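PDB 7MIQ: glutathione S-transferase from Vibrio parahaemolyticus, which probably catalyses the conjugation of glutathione to electrophilic compounds. Local coordinates for residues E90-V94 against A156-V162; I17-E21 against R199-Q203. One frame throughout, in Å; residues are numbered along the deposited sequence.

Contact 1 of 2, residues E90-V94 against A156-V162; sequences ERAQV and ATDQFSV
Val-94 and Ala-156 bring the helical turn 90-94 and the irregular loop 156-162 together, their CA atoms 5.1 Å apart, while one turn earlier Glu-90 faces Thr-157 across a wider gap. No direct hydrogen bond joins the two segments. Ala-156 sets its CB against the helix backbone, 3.8 Å from Val-94 CA. The two methyls of Val-94 divide the work: CG1, anti to the backbone N (chi1 162°), reaches Val-162 CG1 at 3.9 Å, whereas CG2 packs against both Ala-156 CB and the CB and OG of Ser-161. Thr-157 is split likewise. Its CG2 touches Glu-90 CG at 3.8 Å and Gln-93 OE1 at 3.6 Å; its OG1 turns to polar work, accepting from Gln-159 N (3.1 Å) to close an ST turn and meeting a water 2.7 Å away. That water donates to OE1 of Glu-90, whose extended chain crosses the threonine side chain at about a right angle, and the same oxygen accepts from the backbone N of Ala-86. Glu-90 OE2 comes within 3.1 Å of Gln-159 OE1, a meeting of two acceptors and probably unfavourable as modelled. Ser-161, bonded through OG to Val-163 N, is the N-cap of helix 162-177; the loop entering this capped helix is packed on the first turns of helix 88-114 in the all-helical C-terminal domain of the glutathione S-transferase fold.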
loop_
_atom_site.group_PDB
_atom_site.type_symbol
_atom_site.label_atom_id
_atom_site.label_comp_id
_atom_site.label_asym_id
_atom_site.label_seq_id
_atom_site.Cartn_x
_atom_site.Cartn_y
_atom_site.Cartn_z
ATOM N N GLU A 90 -9.468 -9.891 11.357
ATOM C CA GLU A 90 -10.056 -9.070 10.299
ATOM C C GLU A 90 -9.147 -7.904 9.923
ATOM O O GLU A 90 -9.026 -7.560 8.741
ATOM C CB GLU A 90 -11.427 -8.546 10.727
ATOM C CG GLU A 90 -12.524 -9.600 10.770
ATOM C CD GLU A 90 -13.903 -8.995 10.983
ATOM O OE1 GLU A 90 -14.050 -7.760 10.837
ATOM O OE2 GLU A 90 -14.842 -9.754 11.296
ATOM N N ARG A 91 -8.512 -7.271 10.912
ATOM C CA ARG A 91 -7.640 -6.141 10.602
ATOM C C ARG A 91 -6.460 -6.579 9.744
ATOM O O ARG A 91 -6.025 -5.844 8.848
ATOM C CB ARG A 91 -7.166 -5.469 11.895
ATOM C CG ARG A 91 -8.236 -4.562 12.518
ATOM C CD ARG A 91 -7.713 -3.751 13.699
ATOM N NE ARG A 91 -7.521 -4.569 14.890
ATOM C CZ ARG A 91 -8.463 -4.819 15.790
ATOM N NH1 ARG A 91 -9.686 -4.331 15.664
ATOM N NH2 ARG A 91 -8.172 -5.577 16.842
ATOM N N ALA A 92 -5.944 -7.784 9.987
ATOM C CA ALA A 92 -4.849 -8.297 9.171
ATOM C C ALA A 92 -5.333 -8.702 7.785
ATOM O O ALA A 92 -4.635 -8.478 6.789
ATOM C CB ALA A 92 -4.181 -9.478 9.874
ATOM N N GLN A 93 -6.525 -9.300 7.698
ATOM C CA GLN A 93 -7.063 -9.684 6.397
ATOM C C GLN A 93 -7.426 -8.458 5.567
ATOM O O GLN A 93 -7.261 -8.458 4.341
ATOM C CB GLN A 93 -8.275 -10.599 6.584
ATOM C CG GLN A 93 -7.918 -11.967 7.143
ATOM C CD GLN A 93 -9.138 -12.771 7.557
ATOM O OE1 GLN A 93 -10.154 -12.212 7.972
ATOM N NE2 GLN A 93 -9.041 -14.091 7.448
ATOM N N VAL A 94 -7.918 -7.401 6.218
ATOM C CA VAL A 94 -8.160 -6.145 5.511
ATOM C C VAL A 94 -6.860 -5.610 4.928
ATOM O O VAL A 94 -6.788 -5.257 3.744
ATOM C CB VAL A 94 -8.828 -5.119 6.444
ATOM C CG1 VAL A 94 -8.692 -3.705 5.877
ATOM C CG2 VAL A 94 -10.298 -5.464 6.642
ATOM N N ALA A 156 -12.351 -8.648 1.658
ATOM C CA ALA A 156 -11.375 -8.925 2.710
ATOM C C ALA A 156 -11.908 -9.913 3.741
ATOM O O ALA A 156 -11.157 -10.766 4.230
ATOM C CB ALA A 156 -10.963 -7.623 3.401
ATOM N N THR A 157 -13.182 -9.783 4.105
ATOM C CA THR A 157 -13.817 -10.599 5.138
ATOM C C THR A 157 -15.253 -10.875 4.702
ATOM O O THR A 157 -15.643 -10.598 3.563
ATOM C CB THR A 157 -13.792 -9.897 6.505
ATOM O OG1 THR A 157 -14.589 -8.712 6.441
ATOM C CG2 THR A 157 -12.370 -9.520 6.924
ATOM N N ASP A 158 -16.055 -11.413 5.622
ATOM C CA ASP A 158 -17.488 -11.547 5.388
ATOM C C ASP A 158 -18.257 -10.261 5.660
ATOM O O ASP A 158 -19.482 -10.248 5.503
ATOM C CB ASP A 158 -18.057 -12.690 6.231
ATOM C CG ASP A 158 -17.699 -14.053 5.675
ATOM O OD1 ASP A 158 -17.870 -14.254 4.452
ATOM O OD2 ASP A 158 -17.228 -14.909 6.449
ATOM N N GLN A 159 -17.579 -9.186 6.052
ATOM C CA GLN A 159 -18.222 -7.903 6.284
ATOM C C GLN A 159 -17.682 -6.869 5.306
ATOM O O GLN A 159 -16.520 -6.931 4.890
ATOM C CB GLN A 159 -18.010 -7.417 7.726
ATOM C CG GLN A 159 -18.869 -8.126 8.765
ATOM C CD GLN A 159 -18.420 -9.548 9.032
ATOM O OE1 GLN A 159 -17.262 -9.793 9.374
ATOM N NE2 GLN A 159 -19.334 -10.497 8.872
ATOM N N PHE A 160 -18.549 -5.930 4.931
ATOM C CA PHE A 160 -18.134 -4.791 4.121
ATOM C C PHE A 160 -17.010 -4.042 4.826
ATOM O O PHE A 160 -17.087 -3.779 6.030
ATOM C CB PHE A 160 -19.328 -3.866 3.873
ATOM C CG PHE A 160 -18.990 -2.617 3.104
ATOM C CD1 PHE A 160 -18.935 -2.633 1.719
ATOM C CD2 PHE A 160 -18.748 -1.420 3.767
ATOM C CE1 PHE A 160 -18.632 -1.486 1.006
ATOM C CE2 PHE A 160 -18.440 -0.267 3.062
ATOM C CZ PHE A 160 -18.383 -0.300 1.679
ATOM N N SER A 161 -15.962 -3.704 4.076
ATOM C CA SER A 161 -14.806 -3.016 4.632
ATOM C C SER A 161 -14.274 -2.023 3.607
ATOM O O SER A 161 -14.776 -1.924 2.484
ATOM C CB SER A 161 -13.708 -4.007 5.035
ATOM O OG SER A 161 -13.022 -4.485 3.890
ATOM N N VAL A 162 -13.224 -1.296 4.002
ATOM C CA VAL A 162 -12.600 -0.321 3.113
ATOM C C VAL A 162 -12.089 -0.983 1.836
ATOM O O VAL A 162 -11.999 -0.335 0.786
ATOM C CB VAL A 162 -11.471 0.420 3.861
ATOM C CG1 VAL A 162 -10.341 -0.541 4.206
ATOM C CG2 VAL A 162 -10.958 1.603 3.040
HETATM O O HOH W 1 -14.019 -6.745 8.240
#

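Contact 2 of 2, residues I17-E21 against R199-Q203; sequences IFLKE and RDAFQ
Over one face of the Phe-202 ring sits CG2 of Ile-17, 3.7 Å from the centroid and nearly over it, a CH-pi contact; at the ring edge, OE2 of Glu-21 lies 3.4 Å from CE1, and Tyr-168 meets the ring edge-to-face. The guanidinium of Arg-199, also in cation-pi contact with Phe-160, receives the same carboxylate at its own edge. Two nitrogens grip it side-on, NE to Glu-21 OE2 at 2.9 Å and NH2 to Glu-21 OE1 at 3.0 Å, both bonds nearly straight. Each oxygen is met on its syn side but about 30° out of the carboxylate plane, for the two groups are tilted 35° apart. A bend at chi2 (-71°) folds the Glu-21 chain over Ala-201, whose CB is 3.3 Å from OE2; a water links that oxygen to Ala-201 N. Lys-20 lays its CB against that of Ala-201, and its NZ donates to a second water, which donates to the carbonyls of Ala-201 and Gln-203. At Ala-201 the 3-10 turn 200-202 comes closest to helix 10-22, its CA 5.2 Å from that of Lys-20. The first helix of the thioredoxin-like domain here meets the segment after helix 187-196, an interdomain contact of the glutathione S-transferase fold.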
loop_
_atom_site.group_PDB
_atom_site.type_symbol
_atom_site.label_atom_id
_atom_site.label_comp_id
_atom_site.label_asym_id
_atom_site.label_seq_id
_atom_site.Cartn_x
_atom_site.Cartn_y
_atom_site.Cartn_z
ATOM N N ILE A 17 -16.668 8.362 -0.429
ATOM C CA ILE A 17 -17.507 7.207 -0.119
ATOM C C ILE A 17 -17.288 6.760 1.322
ATOM O O ILE A 17 -18.243 6.450 2.046
ATOM C CB ILE A 17 -17.222 6.069 -1.115
ATOM C CG1 ILE A 17 -17.620 6.488 -2.533
ATOM C CG2 ILE A 17 -17.946 4.792 -0.705
ATOM C CD1 ILE A 17 -17.092 5.539 -3.605
ATOM N N PHE A 18 -16.026 6.721 1.758
ATOM C CA PHE A 18 -15.711 6.340 3.132
ATOM C C PHE A 18 -16.376 7.282 4.128
ATOM O O PHE A 18 -16.965 6.840 5.122
ATOM C CB PHE A 18 -14.193 6.340 3.318
ATOM C CG PHE A 18 -13.725 5.697 4.595
ATOM C CD1 PHE A 18 -13.741 6.397 5.790
ATOM C CD2 PHE A 18 -13.238 4.401 4.589
ATOM C CE1 PHE A 18 -13.296 5.806 6.963
ATOM C CE2 PHE A 18 -12.790 3.803 5.756
ATOM C CZ PHE A 18 -12.821 4.505 6.945
ATOM N N LEU A 19 -16.298 8.587 3.872
ATOM C CA LEU A 19 -16.907 9.559 4.771
ATOM C C LEU A 19 -18.418 9.364 4.848
ATOM O O LEU A 19 -19.007 9.449 5.932
ATOM C CB LEU A 19 -16.559 10.972 4.307
ATOM C CG LEU A 19 -16.664 12.106 5.323
ATOM C CD1 LEU A 19 -15.886 11.769 6.584
ATOM C CD2 LEU A 19 -16.146 13.388 4.701
ATOM N N LYS A 20 -19.060 9.078 3.711
ATOM C CA LYS A 20 -20.495 8.815 3.731
ATOM C C LYS A 20 -20.822 7.547 4.510
ATOM O O LYS A 20 -21.812 7.510 5.250
ATOM C CB LYS A 20 -21.042 8.720 2.307
ATOM C CG LYS A 20 -21.355 10.056 1.660
ATOM C CD LYS A 20 -21.894 9.863 0.248
ATOM C CE LYS A 20 -22.243 11.193 -0.400
ATOM N NZ LYS A 20 -22.645 11.028 -1.826
ATOM N N GLU A 21 -20.008 6.495 4.355
ATOM C CA GLU A 21 -20.268 5.244 5.065
ATOM C C GLU A 21 -20.280 5.459 6.574
ATOM O O GLU A 21 -21.170 4.967 7.275
ATOM C CB GLU A 21 -19.226 4.186 4.686
ATOM C CG GLU A 21 -19.445 3.510 3.331
ATOM C CD GLU A 21 -20.640 2.560 3.323
ATOM O OE1 GLU A 21 -21.127 2.184 4.414
ATOM O OE2 GLU A 21 -21.090 2.188 2.223
ATOM N N ARG A 199 -25.340 0.311 -2.228
ATOM C CA ARG A 199 -25.265 0.940 -0.917
ATOM C C ARG A 199 -25.473 2.447 -1.034
ATOM O O ARG A 199 -25.076 3.075 -2.017
ATOM C CB ARG A 199 -23.913 0.651 -0.257
ATOM C CG ARG A 199 -23.636 -0.825 -0.004
ATOM C CD ARG A 199 -22.221 -1.046 0.546
ATOM N NE ARG A 199 -22.061 -0.513 1.896
ATOM C CZ ARG A 199 -22.267 -1.210 3.005
ATOM N NH1 ARG A 199 -22.631 -2.482 2.965
ATOM N NH2 ARG A 199 -22.101 -0.618 4.185
ATOM N N ASP A 200 -26.100 3.025 -0.004
ATOM C CA ASP A 200 -26.422 4.453 -0.031
ATOM C C ASP A 200 -25.178 5.312 -0.232
ATOM O O ASP A 200 -25.221 6.322 -0.943
ATOM C CB ASP A 200 -27.140 4.855 1.259
ATOM C CG ASP A 200 -28.533 4.256 1.366
ATOM O OD1 ASP A 200 -29.130 3.934 0.316
ATOM O OD2 ASP A 200 -29.032 4.111 2.501
ATOM N N ALA A 201 -24.057 4.932 0.388
ATOM C CA ALA A 201 -22.854 5.754 0.308
ATOM C C ALA A 201 -22.255 5.783 -1.091
ATOM O O ALA A 201 -21.471 6.687 -1.397
ATOM C CB ALA A 201 -21.806 5.254 1.302
ATOM N N PHE A 202 -22.600 4.822 -1.941
ATOM C CA PHE A 202 -22.066 4.772 -3.295
ATOM C C PHE A 202 -22.951 5.486 -4.305
ATOM O O PHE A 202 -22.535 5.668 -5.454
ATOM C CB PHE A 202 -21.857 3.315 -3.721
ATOM C CG PHE A 202 -20.755 2.616 -2.969
ATOM C CD1 PHE A 202 -20.902 2.296 -1.625
ATOM C CD2 PHE A 202 -19.576 2.276 -3.606
ATOM C CE1 PHE A 202 -19.885 1.658 -0.932
ATOM C CE2 PHE A 202 -18.561 1.634 -2.923
ATOM C CZ PHE A 202 -18.714 1.324 -1.582
ATOM N N GLN A 203 -24.150 5.897 -3.909
ATOM C CA GLN A 203 -25.012 6.644 -4.811
ATOM C C GLN A 203 -24.401 8.009 -5.095
ATOM O O GLN A 203 -23.802 8.635 -4.214
ATOM C CB GLN A 203 -26.408 6.787 -4.209
ATOM C CG GLN A 203 -26.970 5.486 -3.645
ATOM C CD GLN A 203 -27.216 4.434 -4.715
ATOM O OE1 GLN A 203 -26.489 3.441 -4.816
ATOM N NE2 GLN A 203 -28.252 4.643 -5.512
HETATM O O HOH W 2 -21.040 8.934 -3.149
HETATM O O HOH W 3 -23.852 2.833 2.556
#

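In the fold
Contact 1 is nested along the chain within the loop closed by contact 2, and their centres lie about 17 Å apart. Contact 1 joins parts of the helical domain, helix 88-114 and the loop leading into helix 162-177; contact 2 ties helix 10-22, which belongs to the thioredoxin-like domain, to the chain after helix 187-196. Phe-160 connects them: its ring packs on Arg-199, Glu-21 and Phe-202, while Val-162 touches Phe-18. The loop of contact 1 therefore also lines the interface between the two domains. Near contact 1, Arg-91 forms a salt bridge with Glu-75 of the second subunit, whereas contact 2 is untouched by that chain.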